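PDB 2YJG: lactate racemase apoprotein, which catalyses the interconversion of the D- and L-isomers of lactate, using a nickel pincer cofactor derived from nicotinic acid mononucleotide that this apoprotein lacks. Local coordinates for residues A270-N284 with I412-K426. Numbering follows the deposited sequence.
Sequences ATVNAKPADIVITSN and INVIPDGVSVIVREK
T282 meets I415 with its hydroxyl turned opposite the backbone N (chi1 -165°), which carries OG1 to I415 O at 2.6 Å. The hydroxyl donates in the plane of that carbonyl. The next hydroxyl, S283 OG, sits between its own backbone N and carbonyl carbon (chi1 84°) and donates to P416 O at 2.7 Å. It also receives a bond from G285 N. The bonds to I415 O and P416 O tie T282 and S283 to the residues just ahead of the D417 turn. There D417 OD1 accepts from V419 N, an Asx turn, and from S420 N too, making an Asx motif. V419 CG1 then rests 3.3 Å from N284 OD1, whose amide is held by L289 and G299.

Before the turn the two strands run parallel, neighbours in the six-stranded parallel sheet. I281 N donates to N413 O, and I415 N to I281 O at 2.8 Å. I281 CG1 packs on I412 CG2, and both side chains touch helix 395-405, at L395 and L399.

Strands 271-274 and 422-425 form a separate parallel pair. R424 N reaches V272 O at 2.8 Å, almost straight (174°). A274 CB touches V423 CG1 at 3.6 Å.

Both pairs thus join segments 128 residues apart within the C-terminal family region. Hydroxyls satisfy the I415 and P416 carbonyls, while N284 lies beside Q295 and V419 beside K298, both probably substrate-binding.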
ATOM      1  N   ALA A 270     -35.943   4.655   5.464  1.00 17.73           N
ATOM      2  CA  ALA A 270     -35.837   3.458   6.317  1.00 17.63           C
ATOM      3  C   ALA A 270     -36.974   3.280   7.311  1.00 16.30           C
ATOM      4  O   ALA A 270     -37.128   2.190   7.849  1.00 18.30           O
ATOM      5  CB  ALA A 270     -34.511   3.482   7.031  1.00 17.34           C
ATOM      6  N   THR A 271     -37.774   4.316   7.594  1.00 17.18           N
ATOM      7  CA  THR A 271     -38.797   4.203   8.655  1.00 16.68           C
ATOM      8  C   THR A 271     -39.949   3.327   8.208  1.00 17.30           C
ATOM      9  O   THR A 271     -40.451   3.507   7.124  1.00 18.07           O
ATOM     10  CB  THR A 271     -39.282   5.555   9.164  1.00 17.28           C
ATOM     11  OG1 THR A 271     -38.138   6.273   9.646  1.00 17.70           O
ATOM     12  CG2 THR A 271     -40.321   5.403  10.317  1.00 18.35           C
ATOM     13  N   VAL A 272     -40.343   2.365   9.025  1.00 15.89           N
ATOM     14  CA  VAL A 272     -41.555   1.579   8.763  1.00 17.03           C
ATOM     15  C   VAL A 272     -42.449   1.663   9.981  1.00 18.11           C
ATOM     16  O   VAL A 272     -41.970   1.770  11.115  1.00 17.80           O
ATOM     17  CB  VAL A 272     -41.213   0.126   8.428  1.00 16.17           C
ATOM     18  CG1 VAL A 272     -40.357   0.079   7.166  1.00 18.68           C
ATOM     19  CG2 VAL A 272     -40.520  -0.567   9.658  1.00 14.38           C
ATOM     20  N   ASN A 273     -43.758   1.655   9.752  1.00 19.16           N
ATOM     21  CA  ASN A 273     -44.730   1.832  10.807  1.00 19.77           C
ATOM     22  C   ASN A 273     -45.349   0.491  11.149  1.00 20.52           C
ATOM     23  O   ASN A 273     -45.957  -0.155  10.268  1.00 21.84           O
ATOM     24  CB  ASN A 273     -45.799   2.854  10.345  1.00 21.84           C
ATOM     25  CG  ASN A 273     -45.196   4.209   9.962  1.00 24.20           C
ATOM     26  OD1 ASN A 273     -45.243   4.635   8.795  1.00 34.14           O
ATOM     27  ND2 ASN A 273     -44.631   4.884  10.933  1.00 20.81           N
ATOM     28  N   ALA A 274     -45.178   0.035  12.385  1.00 18.45           N
ATOM     29  CA  ALA A 274     -45.639  -1.288  12.803  1.00 19.71           C
ATOM     30  C   ALA A 274     -46.807  -1.258  13.803  1.00 20.01           C
ATOM     31  O   ALA A 274     -46.747  -0.563  14.801  1.00 20.30           O
ATOM     32  CB  ALA A 274     -44.432  -2.062  13.453  1.00 20.50           C
ATOM     33  N   LYS A 275     -47.871  -2.012  13.543  1.00 19.93           N
ATOM     34  CA  LYS A 275     -48.858  -2.365  14.554  1.00 19.84           C
ATOM     35  C   LYS A 275     -48.324  -3.589  15.295  1.00 19.54           C
ATOM     36  O   LYS A 275     -48.163  -4.677  14.701  1.00 19.93           O
ATOM     37  CB  LYS A 275     -50.238  -2.672  13.942  1.00 19.69           C
ATOM     38  CG  LYS A 275     -51.126  -3.492  14.905  1.00 24.09           C
ATOM     39  CD  LYS A 275     -52.655  -3.448  14.555  1.00 30.59           C
ATOM     40  CE  LYS A 275     -53.481  -4.172  15.669  1.00 34.15           C
ATOM     41  NZ  LYS A 275     -54.896  -4.409  15.253  1.00 38.00           N
ATOM     42  N   PRO A 276     -48.061  -3.454  16.595  1.00 19.49           N
ATOM     43  CA  PRO A 276     -47.367  -4.612  17.159  1.00 19.37           C
ATOM     44  C   PRO A 276     -48.166  -5.930  17.097  1.00 20.32           C
ATOM     45  O   PRO A 276     -49.419  -5.953  17.229  1.00 18.17           O
ATOM     46  CB  PRO A 276     -47.014  -4.189  18.581  1.00 20.44           C
ATOM     47  CG  PRO A 276     -47.254  -2.662  18.650  1.00 21.14           C
ATOM     48  CD  PRO A 276     -48.283  -2.369  17.574  1.00 20.55           C
ATOM     49  N   ALA A 277     -47.428  -7.013  16.851  1.00 18.74           N
ATOM     50  CA  ALA A 277     -47.997  -8.317  16.603  1.00 20.57           C
ATOM     51  C   ALA A 277     -47.433  -9.306  17.587  1.00 20.74           C
ATOM     52  O   ALA A 277     -46.390  -9.089  18.231  1.00 19.69           O
ATOM     53  CB  ALA A 277     -47.683  -8.788  15.194  1.00 20.94           C
ATOM     54  N   ASP A 278     -48.128 -10.419  17.702  1.00 19.88           N
ATOM     55  CA  ASP A 278     -47.686 -11.481  18.571  1.00 21.29           C
ATOM     56  C   ASP A 278     -46.447 -12.203  18.112  1.00 19.07           C
ATOM     57  O   ASP A 278     -45.743 -12.776  18.969  1.00 17.19           O
ATOM     58  CB  ASP A 278     -48.779 -12.514  18.716  1.00 22.45           C
ATOM     59  CG  ASP A 278     -49.694 -12.173  19.790  1.00 27.81           C
ATOM     60  OD1 ASP A 278     -49.297 -12.365  20.966  1.00 36.39           O
ATOM     61  OD2 ASP A 278     -50.814 -11.722  19.466  1.00 34.17           O
ATOM     62  N   ILE A 279     -46.244 -12.228  16.783  1.00 18.44           N
ATOM     63  CA  ILE A 279     -45.079 -12.865  16.112  1.00 16.97           C
ATOM     64  C   ILE A 279     -44.499 -11.890  15.082  1.00 16.87           C
ATOM     65  O   ILE A 279     -45.232 -11.237  14.333  1.00 15.60           O
ATOM     66  CB  ILE A 279     -45.441 -14.212  15.432  1.00 17.73           C
ATOM     67  CG1 ILE A 279     -46.018 -15.208  16.428  1.00 19.99           C
ATOM     68  CG2 ILE A 279     -44.248 -14.882  14.803  1.00 14.10           C
ATOM     69  CD1 ILE A 279     -46.614 -16.530  15.711  1.00 19.74           C
ATOM     70  N   VAL A 280     -43.178 -11.781  15.072  1.00 13.32           N
ATOM     71  CA  VAL A 280     -42.480 -11.060  14.060  1.00 14.70           C
ATOM     72  C   VAL A 280     -41.505 -12.033  13.398  1.00 14.21           C
ATOM     73  O   VAL A 280     -40.853 -12.823  14.105  1.00 14.62           O
ATOM     74  CB  VAL A 280     -41.665  -9.916  14.685  1.00 13.62           C
ATOM     75  CG1 VAL A 280     -40.919  -9.217  13.640  1.00 14.65           C
ATOM     76  CG2 VAL A 280     -42.542  -8.943  15.533  1.00 15.99           C
ATOM     77  N   ILE A 281     -41.381 -11.975  12.070  1.00 13.75           N
ATOM     78  CA  ILE A 281     -40.335 -12.658  11.300  1.00 14.42           C
ATOM     79  C   ILE A 281     -39.433 -11.642  10.687  1.00 14.10           C
ATOM     80  O   ILE A 281     -39.891 -10.708  10.009  1.00 13.96           O
ATOM     81  CB  ILE A 281     -40.888 -13.536  10.150  1.00 13.89           C
ATOM     82  CG1 ILE A 281     -41.713 -14.661  10.756  1.00 17.10           C
ATOM     83  CG2 ILE A 281     -39.733 -13.984   9.254  1.00 13.92           C
ATOM     84  CD1 ILE A 281     -42.427 -15.584   9.704  1.00 17.89           C
ATOM     85  N   THR A 282     -38.143 -11.750  10.972  1.00 13.24           N
ATOM     86  CA  THR A 282     -37.182 -10.820  10.369  1.00 13.33           C
ATOM     87  C   THR A 282     -35.826 -11.522  10.070  1.00 14.63           C
ATOM     88  O   THR A 282     -35.730 -12.763  10.156  1.00 14.39           O
ATOM     89  CB  THR A 282     -37.018  -9.583  11.255  1.00 14.57           C
ATOM     90  OG1 THR A 282     -36.369  -8.541  10.532  1.00 14.21           O
ATOM     91  CG2 THR A 282     -36.260  -9.944  12.586  1.00 11.60           C
ATOM     92  N   SER A 283     -34.864 -10.742   9.601  1.00 12.62           N
ATOM     93  CA  SER A 283     -33.537 -11.271   9.244  1.00 12.88           C
ATOM     94  C   SER A 283     -32.479 -10.269   9.619  1.00 12.99           C
ATOM     95  O   SER A 283     -32.780  -9.156  10.042  1.00 13.54           O
ATOM     96  CB  SER A 283     -33.433 -11.552   7.750  1.00 12.70           C
ATOM     97  OG  SER A 283     -33.091 -10.399   7.067  1.00 13.85           O
ATOM     98  N   ASN A 284     -31.221 -10.656   9.520  1.00 12.92           N
ATOM     99  CA  ASN A 284     -30.173  -9.671   9.726  1.00 14.08           C
ATOM    100  C   ASN A 284     -29.513  -9.248   8.444  1.00 14.59           C
ATOM    101  O   ASN A 284     -28.323  -9.035   8.478  1.00 14.83           O
ATOM    102  CB  ASN A 284     -29.073 -10.140  10.659  1.00 13.56           C
ATOM    103  CG  ASN A 284     -28.692  -9.070  11.676  1.00 13.59           C
ATOM    104  OD1 ASN A 284     -29.567  -8.557  12.330  1.00 12.08           O
ATOM    105  ND2 ASN A 284     -27.394  -8.675  11.741  1.00 13.27           N
ATOM    106  N   ILE A 412     -48.936 -11.793  12.036  1.00 24.20           N
ATOM    107  CA  ILE A 412     -47.499 -11.828  12.073  1.00 21.91           C
ATOM    108  C   ILE A 412     -47.007 -10.633  11.349  1.00 20.36           C
ATOM    109  O   ILE A 412     -47.443 -10.342  10.211  1.00 18.02           O
ATOM    110  CB  ILE A 412     -46.935 -13.065  11.301  1.00 21.90           C
ATOM    111  CG1 ILE A 412     -47.451 -14.372  11.877  1.00 22.81           C
ATOM    112  CG2 ILE A 412     -45.387 -13.092  11.280  1.00 22.60           C
ATOM    113  CD1 ILE A 412     -47.279 -15.560  10.899  1.00 20.89           C
ATOM    114  N   ASN A 413     -46.065  -9.937  11.959  1.00 17.88           N
ATOM    115  CA  ASN A 413     -45.388  -8.877  11.278  1.00 16.58           C
ATOM    116  C   ASN A 413     -44.193  -9.462  10.535  1.00 17.57           C
ATOM    117  O   ASN A 413     -43.401 -10.154  11.144  1.00 18.82           O
ATOM    118  CB  ASN A 413     -44.915  -7.797  12.273  1.00 15.98           C
ATOM    119  CG  ASN A 413     -45.964  -6.720  12.588  1.00 17.92           C
ATOM    120  OD1 ASN A 413     -45.928  -6.093  13.670  1.00 16.90           O
ATOM    121  ND2 ASN A 413     -46.832  -6.442  11.641  1.00 12.94           N
ATOM    122  N   VAL A 414     -44.001  -9.137   9.254  1.00 16.75           N
ATOM    123  CA  VAL A 414     -42.821  -9.594   8.478  1.00 15.70           C
ATOM    124  C   VAL A 414     -41.945  -8.438   8.130  1.00 15.39           C
ATOM    125  O   VAL A 414     -42.373  -7.501   7.457  1.00 16.54           O
ATOM    126  CB  VAL A 414     -43.233 -10.349   7.156  1.00 16.15           C
ATOM    127  CG1 VAL A 414     -41.965 -10.850   6.389  1.00 17.09           C
ATOM    128  CG2 VAL A 414     -44.169 -11.536   7.503  1.00 16.31           C
ATOM    129  N   ILE A 415     -40.697  -8.462   8.598  1.00 14.19           N
ATOM    130  CA  ILE A 415     -39.771  -7.393   8.335  1.00 12.41           C
ATOM    131  C   ILE A 415     -38.606  -8.075   7.616  1.00 14.00           C
ATOM    132  O   ILE A 415     -37.689  -8.578   8.282  1.00 11.00           O
ATOM    133  CB  ILE A 415     -39.235  -6.775   9.625  1.00 14.10           C
ATOM    134  CG1 ILE A 415     -40.394  -6.455  10.611  1.00 14.76           C
ATOM    135  CG2 ILE A 415     -38.379  -5.541   9.279  1.00 13.68           C
ATOM    136  CD1 ILE A 415     -39.960  -5.695  11.894  1.00 15.30           C
ATOM    137  N   PRO A 416     -38.638  -8.113   6.273  1.00 15.33           N
ATOM    138  CA  PRO A 416     -37.673  -9.003   5.615  1.00 17.15           C
ATOM    139  C   PRO A 416     -36.196  -8.676   5.857  1.00 17.59           C
ATOM    140  O   PRO A 416     -35.391  -9.598   5.952  1.00 19.78           O
ATOM    141  CB  PRO A 416     -38.019  -8.926   4.124  1.00 17.48           C
ATOM    142  CG  PRO A 416     -39.389  -8.158   4.046  1.00 18.53           C
ATOM    143  CD  PRO A 416     -39.619  -7.494   5.348  1.00 15.28           C
ATOM    144  N   ASP A 417     -35.856  -7.403   5.987  1.00 19.30           N
ATOM    145  CA  ASP A 417     -34.515  -6.982   6.367  1.00 19.14           C
ATOM    146  C   ASP A 417     -34.532  -6.128   7.656  1.00 19.25           C
ATOM    147  O   ASP A 417     -34.833  -4.917   7.651  1.00 18.78           O
ATOM    148  CB  ASP A 417     -33.876  -6.238   5.232  1.00 18.89           C
ATOM    149  CG  ASP A 417     -32.408  -5.822   5.525  1.00 22.98           C
ATOM    150  OD1 ASP A 417     -32.001  -5.748   6.711  1.00 22.20           O
ATOM    151  OD2 ASP A 417     -31.671  -5.568   4.549  1.00 23.81           O
ATOM    152  N   GLY A 418     -34.255  -6.809   8.758  1.00 18.09           N
ATOM    153  CA  GLY A 418     -34.281  -6.222  10.081  1.00 18.29           C
ATOM    154  C   GLY A 418     -33.241  -5.140  10.380  1.00 17.94           C
ATOM    155  O   GLY A 418     -33.427  -4.335  11.289  1.00 17.26           O
ATOM    156  N   VAL A 419     -32.127  -5.146   9.666  1.00 18.14           N
ATOM    157  CA  VAL A 419     -31.014  -4.211   9.987  1.00 19.23           C
ATOM    158  C   VAL A 419     -31.083  -2.913   9.249  1.00 20.61           C
ATOM    159  O   VAL A 419     -30.449  -1.917   9.657  1.00 22.09           O
ATOM    160  CB  VAL A 419     -29.631  -4.787   9.661  1.00 20.45           C
ATOM    161  CG1 VAL A 419     -29.337  -5.829  10.575  1.00 21.12           C
ATOM    162  CG2 VAL A 419     -29.531  -5.290   8.242  1.00 18.48           C
ATOM    163  N   SER A 420     -31.836  -2.902   8.162  1.00 20.92           N
ATOM    164  CA  SER A 420     -32.009  -1.728   7.329  1.00 20.41           C
ATOM    165  C   SER A 420     -33.141  -0.743   7.721  1.00 19.79           C
ATOM    166  O   SER A 420     -33.237   0.325   7.141  1.00 22.11           O
ATOM    167  CB  SER A 420     -32.301  -2.195   5.899  1.00 21.02           C
ATOM    168  OG  SER A 420     -33.601  -2.824   5.811  1.00 24.13           O
ATOM    169  N   VAL A 421     -34.019  -1.101   8.641  1.00 17.68           N
ATOM    170  CA  VAL A 421     -35.178  -0.321   8.930  1.00 17.20           C
ATOM    171  C   VAL A 421     -35.094   0.369  10.302  1.00 16.80           C
ATOM    172  O   VAL A 421     -34.324  -0.053  11.195  1.00 14.48           O
ATOM    173  CB  VAL A 421     -36.445  -1.222   8.890  1.00 17.40           C
ATOM    174  CG1 VAL A 421     -36.682  -1.777   7.453  1.00 17.83           C
ATOM    175  CG2 VAL A 421     -36.351  -2.378   9.870  1.00 18.77           C
ATOM    176  N   ILE A 422     -35.956   1.380  10.456  1.00 14.13           N
ATOM    177  CA  ILE A 422     -36.248   2.025  11.721  1.00 13.09           C
ATOM    178  C   ILE A 422     -37.704   1.700  11.971  1.00 13.43           C
ATOM    179  O   ILE A 422     -38.597   2.228  11.275  1.00 15.41           O
ATOM    180  CB  ILE A 422     -36.062   3.577  11.644  1.00 10.28           C
ATOM    181  CG1 ILE A 422     -34.586   3.918  11.345  1.00 11.67           C
ATOM    182  CG2 ILE A 422     -36.470   4.298  12.915  1.00 12.81           C
ATOM    183  CD1 ILE A 422     -34.499   5.297  10.782  1.00 10.06           C
ATOM    184  N   VAL A 423     -37.960   0.863  12.979  1.00 12.80           N
ATOM    185  CA  VAL A 423     -39.350   0.453  13.239  1.00 14.28           C
ATOM    186  C   VAL A 423     -39.984   1.456  14.219  1.00 16.87           C
ATOM    187  O   VAL A 423     -39.522   1.587  15.342  1.00 15.08           O
ATOM    188  CB  VAL A 423     -39.444  -0.952  13.793  1.00 13.71           C
ATOM    189  CG1 VAL A 423     -40.985  -1.337  14.162  1.00 12.76           C
ATOM    190  CG2 VAL A 423     -38.841  -1.968  12.833  1.00 12.57           C
ATOM    191  N   ARG A 424     -41.068   2.097  13.783  1.00 19.43           N
ATOM    192  CA  ARG A 424     -41.812   3.025  14.559  1.00 22.24           C
ATOM    193  C   ARG A 424     -43.164   2.421  14.842  1.00 24.42           C
ATOM    194  O   ARG A 424     -43.822   1.962  13.927  1.00 23.07           O
ATOM    195  CB  ARG A 424     -41.938   4.284  13.737  1.00 22.76           C
ATOM    196  CG  ARG A 424     -42.669   5.454  14.378  1.00 28.26           C
ATOM    197  CD  ARG A 424     -43.516   6.151  13.286  1.00 35.07           C
ATOM    198  NE  ARG A 424     -44.346   7.281  13.727  1.00 38.65           N
ATOM    199  CZ  ARG A 424     -45.638   7.214  14.074  1.00 44.38           C
ATOM    200  NH1 ARG A 424     -46.321   6.062  14.061  1.00 44.83           N
ATOM    201  NH2 ARG A 424     -46.270   8.333  14.444  1.00 47.02           N
ATOM    202  N   GLU A 425     -43.539   2.368  16.120  1.00 27.61           N
ATOM    203  CA  GLU A 425     -44.861   1.919  16.553  1.00 31.11           C
ATOM    204  C   GLU A 425     -45.962   2.836  16.058  1.00 32.63           C
ATOM    205  O   GLU A 425     -45.911   4.060  16.231  1.00 33.44           O
ATOM    206  CB  GLU A 425     -44.914   1.835  18.080  1.00 32.33           C
ATOM    207  CG  GLU A 425     -46.205   1.237  18.662  1.00 34.89           C
ATOM    208  CD  GLU A 425     -46.028   0.770  20.114  1.00 38.55           C
ATOM    209  OE1 GLU A 425     -44.873   0.579  20.541  1.00 37.27           O
ATOM    210  OE2 GLU A 425     -47.049   0.578  20.819  1.00 42.05           O
ATOM    211  N   LYS A 426     -46.982   2.222  15.472  1.00 34.56           N
ATOM    212  CA  LYS A 426     -48.015   2.943  14.714  1.00 36.63           C
ATOM    213  C   LYS A 426     -49.028   3.645  15.618  1.00 37.23           C
ATOM    214  O   LYS A 426     -49.340   4.819  15.371  1.00 38.52           O
ATOM    215  CB  LYS A 426     -48.717   1.949  13.782  1.00 37.00           C
ATOM    216  CG  LYS A 426     -49.612   2.527  12.737  1.00 39.39           C
ATOM    217  CD  LYS A 426     -50.195   1.419  11.877  1.00 40.59           C
ATOM    218  CE  LYS A 426     -49.258   1.039  10.741  1.00 40.56           C
ATOM    219  NZ  LYS A 426     -49.574  -0.323  10.187  1.00 41.92           N
TER